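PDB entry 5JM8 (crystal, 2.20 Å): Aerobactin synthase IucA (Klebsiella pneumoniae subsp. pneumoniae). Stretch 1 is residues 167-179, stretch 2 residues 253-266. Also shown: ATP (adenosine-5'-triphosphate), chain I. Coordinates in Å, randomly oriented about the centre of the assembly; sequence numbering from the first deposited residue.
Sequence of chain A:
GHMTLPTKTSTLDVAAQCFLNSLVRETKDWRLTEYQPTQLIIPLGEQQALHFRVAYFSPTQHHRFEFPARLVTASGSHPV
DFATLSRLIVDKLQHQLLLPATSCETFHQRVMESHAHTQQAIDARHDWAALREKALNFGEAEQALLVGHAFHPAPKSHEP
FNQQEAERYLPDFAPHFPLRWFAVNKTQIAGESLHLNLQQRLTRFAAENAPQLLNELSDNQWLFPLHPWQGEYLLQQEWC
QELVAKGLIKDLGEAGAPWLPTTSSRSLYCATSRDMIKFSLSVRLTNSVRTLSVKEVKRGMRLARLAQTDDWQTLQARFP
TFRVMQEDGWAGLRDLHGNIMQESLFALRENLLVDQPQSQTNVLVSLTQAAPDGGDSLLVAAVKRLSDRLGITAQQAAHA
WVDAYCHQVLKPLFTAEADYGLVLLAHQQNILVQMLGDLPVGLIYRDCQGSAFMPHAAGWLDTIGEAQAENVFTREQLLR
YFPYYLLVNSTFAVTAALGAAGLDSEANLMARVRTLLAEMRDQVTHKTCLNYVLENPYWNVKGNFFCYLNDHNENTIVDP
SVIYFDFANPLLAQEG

Stretch 1 (167-179) ERYLPDFAPHFPL
Stretch 2 253-266: GEAGAPWLPTTSSR

Pro261 forms the apolar centre of the contact. Its CA-to-CB bond points toward stretch 1, and its C-gamma endo ring meets two side chains: CG lies 3.9 Å from Pro175 CG, and CD lies 3.9 Å from Phe177 CE2. A proline suits this place because its compact ring packs well while its nitrogen has no hydrogen to satisfy. Pro171, also C-gamma endo, opens a type I turn to Ala174 (Ala174 N to Pro171 O, 2.8 Å) and rests its CB 3.4 Å from Pro261 O.

A second apolar contact forms at Trp259 (chi1 -71°, chi2 81°), where Leu179 covers one face of the ring. Leu179, in the mt rotamer, sets CG over the face of the indole, 3.8 Å from the centroid of the five-membered ring, a CH-pi contact suited to a branched aliphatic side chain. Phe177 (chi1 54°, chi2 79°) and Trp259 direct their side chains to the same face of the sheet.

The backbones beneath are extended and antiparallel where they pair, although the strand axes cross at 107°. Phe177 and Trp259 bond reciprocally: Phe177 N to Trp259 O is 3.0 Å, and Trp259 N to Phe177 O is 2.8 Å. Pro178 can donate no such bond; instead its CA approaches Ala257 O at 3.4 Å. Near the corner at Gly256 (phi/psi 100/-158), where a CB would jam against the preceding carbonyl, a water accepts from Leu179 N (2.7 Å) and donates to Ala255 O (3.0 Å) and Ala257 O (2.8 Å). Ala255 N then reaches Leu179 O at 3.0 Å.

At the polar edge, Arg168, extended with chi1 to chi3 all t, starts away from stretch 2, but its long side chain brings NH1 3.0 Å from Glu254 OE1 in a salt bridge. Glu254 (chi1 m, chi2 t) presents OE1 at the edge of the guanidinium, near its plane, the favourable approach for charged hydrogen bonding.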

# COMPACT_ATOMS: atom_id res chain seq x y z
N GLU A 167 23.63 13.96 14.05
CA GLU A 167 23.30 12.91 13.08
C GLU A 167 21.95 12.26 13.37
O GLU A 167 21.30 11.77 12.45
CB GLU A 167 24.38 11.83 13.07
CG GLU A 167 25.66 12.20 12.34
CD GLU A 167 26.62 11.04 12.20
OE1 GLU A 167 26.36 9.97 12.81
OE2 GLU A 167 27.63 11.18 11.48
N ARG A 168 21.55 12.25 14.63
CA ARG A 168 20.36 11.51 15.04
C ARG A 168 19.17 12.42 15.31
O ARG A 168 18.03 12.07 15.01
CB ARG A 168 20.66 10.68 16.30
CG ARG A 168 19.56 9.68 16.66
CD ARG A 168 19.90 8.88 17.91
NE ARG A 168 18.81 7.99 18.28
CZ ARG A 168 18.73 7.33 19.43
NH1 ARG A 168 17.69 6.55 19.68
NH2 ARG A 168 19.69 7.46 20.34
N TYR A 169 19.43 13.60 15.87
CA TYR A 169 18.36 14.42 16.46
C TYR A 169 17.96 15.62 15.60
O TYR A 169 16.95 16.27 15.87
CB TYR A 169 18.80 14.87 17.85
CG TYR A 169 19.05 13.71 18.79
CD1 TYR A 169 18.14 12.66 18.89
CD2 TYR A 169 20.21 13.64 19.55
CE1 TYR A 169 18.36 11.59 19.73
CE2 TYR A 169 20.44 12.57 20.40
CZ TYR A 169 19.52 11.55 20.48
OH TYR A 169 19.73 10.47 21.31
N LEU A 170 18.74 15.89 14.55
CA LEU A 170 18.37 16.90 13.56
C LEU A 170 17.80 16.20 12.33
O LEU A 170 18.01 15.01 12.13
CB LEU A 170 19.58 17.75 13.18
CG LEU A 170 20.29 18.49 14.31
CD1 LEU A 170 21.51 19.18 13.77
CD2 LEU A 170 19.37 19.48 15.00
N PRO A 171 17.05 16.95 11.49
CA PRO A 171 16.44 16.34 10.31
C PRO A 171 17.40 16.16 9.13
O PRO A 171 17.09 15.41 8.21
CB PRO A 171 15.35 17.34 9.94
CG PRO A 171 15.85 18.64 10.43
CD PRO A 171 16.57 18.32 11.71
N ASP A 172 18.53 16.85 9.18
CA ASP A 172 19.40 16.98 8.01
C ASP A 172 19.81 15.63 7.42
O ASP A 172 19.81 15.45 6.21
CB ASP A 172 20.65 17.79 8.39
CG ASP A 172 20.31 19.16 8.96
OD1 ASP A 172 19.54 19.22 9.94
OD2 ASP A 172 20.81 20.17 8.44
N PHE A 173 20.16 14.68 8.29
CA PHE A 173 20.62 13.36 7.86
C PHE A 173 19.46 12.38 7.72
O PHE A 173 19.66 11.18 7.55
CB PHE A 173 21.67 12.81 8.84
CG PHE A 173 22.91 13.65 8.93
CD1 PHE A 173 22.91 14.86 9.59
CD2 PHE A 173 24.10 13.22 8.35
CE1 PHE A 173 24.05 15.64 9.68
CE2 PHE A 173 25.24 13.99 8.43
CZ PHE A 173 25.22 15.20 9.09
N ALA A 174 18.25 12.92 7.80
CA ALA A 174 17.02 12.14 7.67
C ALA A 174 16.97 10.94 8.62
O ALA A 174 16.74 9.81 8.19
CB ALA A 174 16.85 11.67 6.24
N PRO A 175 17.19 11.18 9.93
CA PRO A 175 17.19 10.07 10.87
C PRO A 175 15.81 9.79 11.44
O PRO A 175 14.86 10.51 11.17
CB PRO A 175 18.12 10.57 11.97
CG PRO A 175 17.82 12.03 12.03
CD PRO A 175 17.52 12.45 10.60
N HIS A 176 15.72 8.73 12.24
CA HIS A 176 14.52 8.46 13.01
C HIS A 176 14.89 7.67 14.26
O HIS A 176 15.95 7.04 14.31
CB HIS A 176 13.49 7.72 12.18
CG HIS A 176 13.96 6.40 11.66
ND1 HIS A 176 14.59 6.26 10.44
CD2 HIS A 176 13.89 5.15 12.18
CE1 HIS A 176 14.89 4.99 10.24
NE2 HIS A 176 14.47 4.30 11.28
N PHE A 177 14.03 7.73 15.26
CA PHE A 177 14.30 7.04 16.52
C PHE A 177 13.02 6.86 17.33
O PHE A 177 12.10 7.67 17.22
CB PHE A 177 15.33 7.82 17.34
CG PHE A 177 14.96 9.26 17.55
CD1 PHE A 177 14.05 9.62 18.53
CD2 PHE A 177 15.55 10.26 16.79
CE1 PHE A 177 13.71 10.94 18.73
CE2 PHE A 177 15.21 11.58 16.99
CZ PHE A 177 14.29 11.93 17.96
N PRO A 178 12.95 5.80 18.14
CA PRO A 178 11.80 5.66 19.03
C PRO A 178 11.93 6.58 20.23
O PRO A 178 13.05 6.97 20.57
CB PRO A 178 11.85 4.19 19.44
CG PRO A 178 13.30 3.87 19.43
CD PRO A 178 13.91 4.69 18.32
N LEU A 179 10.81 6.93 20.87
CA LEU A 179 10.85 7.82 22.02
C LEU A 179 11.45 7.14 23.24
O LEU A 179 11.52 5.92 23.30
CB LEU A 179 9.44 8.32 22.37
CG LEU A 179 8.73 9.19 21.34
CD1 LEU A 179 7.37 9.60 21.88
CD2 LEU A 179 9.56 10.41 20.99
N GLY A 253 13.38 3.35 29.29
CA GLY A 253 14.26 3.38 28.14
C GLY A 253 13.54 3.75 26.86
O GLY A 253 12.41 4.26 26.89
N GLU A 254 14.20 3.51 25.73
CA GLU A 254 13.61 3.78 24.42
C GLU A 254 12.74 2.62 23.96
O GLU A 254 13.05 1.46 24.22
CB GLU A 254 14.70 4.04 23.39
CG GLU A 254 15.59 5.22 23.71
CD GLU A 254 16.70 5.40 22.70
OE1 GLU A 254 16.80 4.58 21.77
OE2 GLU A 254 17.47 6.38 22.84
N ALA A 255 11.64 2.94 23.28
CA ALA A 255 10.72 1.92 22.81
C ALA A 255 9.69 2.49 21.84
O ALA A 255 9.35 3.67 21.89
CB ALA A 255 10.00 1.28 23.99
N GLY A 256 9.21 1.62 20.95
CA GLY A 256 8.04 1.92 20.16
C GLY A 256 8.29 2.38 18.74
O GLY A 256 9.34 2.12 18.15
N ALA A 257 7.30 3.08 18.19
CA ALA A 257 7.30 3.48 16.79
C ALA A 257 8.41 4.47 16.49
O ALA A 257 8.89 5.17 17.38
CB ALA A 257 5.95 4.08 16.43
N PRO A 258 8.84 4.53 15.22
CA PRO A 258 9.90 5.47 14.82
C PRO A 258 9.39 6.90 14.66
O PRO A 258 8.31 7.10 14.11
CB PRO A 258 10.36 4.91 13.47
CG PRO A 258 9.15 4.26 12.91
CD PRO A 258 8.39 3.70 14.09
N TRP A 259 10.17 7.86 15.14
CA TRP A 259 9.81 9.27 15.05
C TRP A 259 10.83 10.04 14.22
O TRP A 259 12.03 9.77 14.30
CB TRP A 259 9.69 9.89 16.43
CG TRP A 259 8.49 9.42 17.17
CD1 TRP A 259 8.35 8.24 17.84
CD2 TRP A 259 7.25 10.11 17.30
NE1 TRP A 259 7.10 8.16 18.39
CE2 TRP A 259 6.40 9.29 18.07
CE3 TRP A 259 6.77 11.34 16.84
CZ2 TRP A 259 5.10 9.67 18.40
CZ3 TRP A 259 5.48 11.71 17.16
CH2 TRP A 259 4.66 10.88 17.93
N LEU A 260 10.35 11.00 13.44
CA LEU A 260 11.20 11.79 12.56
C LEU A 260 11.32 13.23 13.06
O LEU A 260 10.31 13.92 13.19
CB LEU A 260 10.64 11.80 11.14
CG LEU A 260 10.90 10.59 10.23
CD1 LEU A 260 10.24 9.33 10.75
CD2 LEU A 260 10.41 10.91 8.83
N PRO A 261 12.55 13.69 13.36
CA PRO A 261 12.66 15.12 13.64
C PRO A 261 12.32 15.96 12.41
O PRO A 261 12.80 15.66 11.32
CB PRO A 261 14.13 15.30 14.05
CG PRO A 261 14.83 14.07 13.58
CD PRO A 261 13.81 12.98 13.62
N THR A 262 11.49 16.98 12.59
CA THR A 262 11.06 17.82 11.47
C THR A 262 11.98 19.02 11.33
O THR A 262 13.01 19.11 12.00
CB THR A 262 9.60 18.29 11.66
OG1 THR A 262 9.52 19.18 12.78
CG2 THR A 262 8.68 17.10 11.88
N THR A 263 11.61 19.95 10.45
CA THR A 263 12.40 21.15 10.19
C THR A 263 12.83 21.88 11.46
O THR A 263 13.89 22.50 11.50
CB THR A 263 11.63 22.14 9.29
OG1 THR A 263 10.26 22.19 9.69
CG2 THR A 263 11.72 21.73 7.83
N SER A 264 12.00 21.80 12.50
CA SER A 264 12.25 22.52 13.75
C SER A 264 13.00 21.67 14.77
O SER A 264 13.26 22.12 15.89
CB SER A 264 10.93 23.00 14.35
OG SER A 264 10.02 21.92 14.49
N SER A 265 13.32 20.43 14.39
CA SER A 265 14.08 19.50 15.22
C SER A 265 13.34 19.06 16.49
O SER A 265 13.23 17.87 16.76
CB SER A 265 15.44 20.10 15.60
OG SER A 265 16.22 20.38 14.46
N ARG A 266 12.84 20.01 17.27
CA ARG A 266 12.19 19.68 18.53
C ARG A 266 10.80 19.09 18.32
O ARG A 266 10.23 18.50 19.23
CB ARG A 266 12.09 20.90 19.44
CG ARG A 266 11.28 22.07 18.90
CD ARG A 266 11.01 23.06 20.03
NE ARG A 266 10.55 24.37 19.58
CZ ARG A 266 10.29 25.38 20.39
NH1 ARG A 266 9.87 26.54 19.91
NH2 ARG A 266 10.45 25.25 21.70
PG ATP I . 7.36 23.98 15.29
O1G ATP I . 7.64 22.51 15.45
O2G ATP I . 6.88 24.36 13.91
O3G ATP I . 6.52 24.57 16.40
PB ATP I . 9.24 25.99 16.22
O1B ATP I . 10.66 25.79 16.71
O2B ATP I . 8.16 26.35 17.22
O3B ATP I . 8.82 24.68 15.37
PA ATP I . 9.98 28.53 15.13
O1A ATP I . 10.07 28.94 16.57
O2A ATP I . 9.28 29.43 14.14
O3A ATP I . 9.26 27.09 15.04
O5' ATP I . 11.44 28.23 14.54
C5' ATP I . 11.54 27.80 13.18
C4' ATP I . 12.73 26.88 12.96
O4' ATP I . 12.78 26.55 11.57
C3' ATP I . 14.06 27.50 13.34
O3' ATP I . 14.79 26.60 14.18
C2' ATP I . 14.79 27.74 12.03
O2' ATP I . 16.16 27.38 12.11
C1' ATP I . 14.07 26.86 11.02
N9 ATP I . 13.89 27.53 9.72
C8 ATP I . 14.38 27.07 8.56
N7 ATP I . 14.06 27.90 7.54
C5 ATP I . 13.36 28.92 8.05
C6 ATP I . 12.72 30.14 7.52
N6 ATP I . 12.79 30.41 6.19
N1 ATP I . 12.08 30.95 8.39
C2 ATP I . 12.01 30.67 9.70
N3 ATP I . 12.57 29.58 10.25
C4 ATP I . 13.25 28.68 9.49
O HOH W 1 8.41 5.87 20.08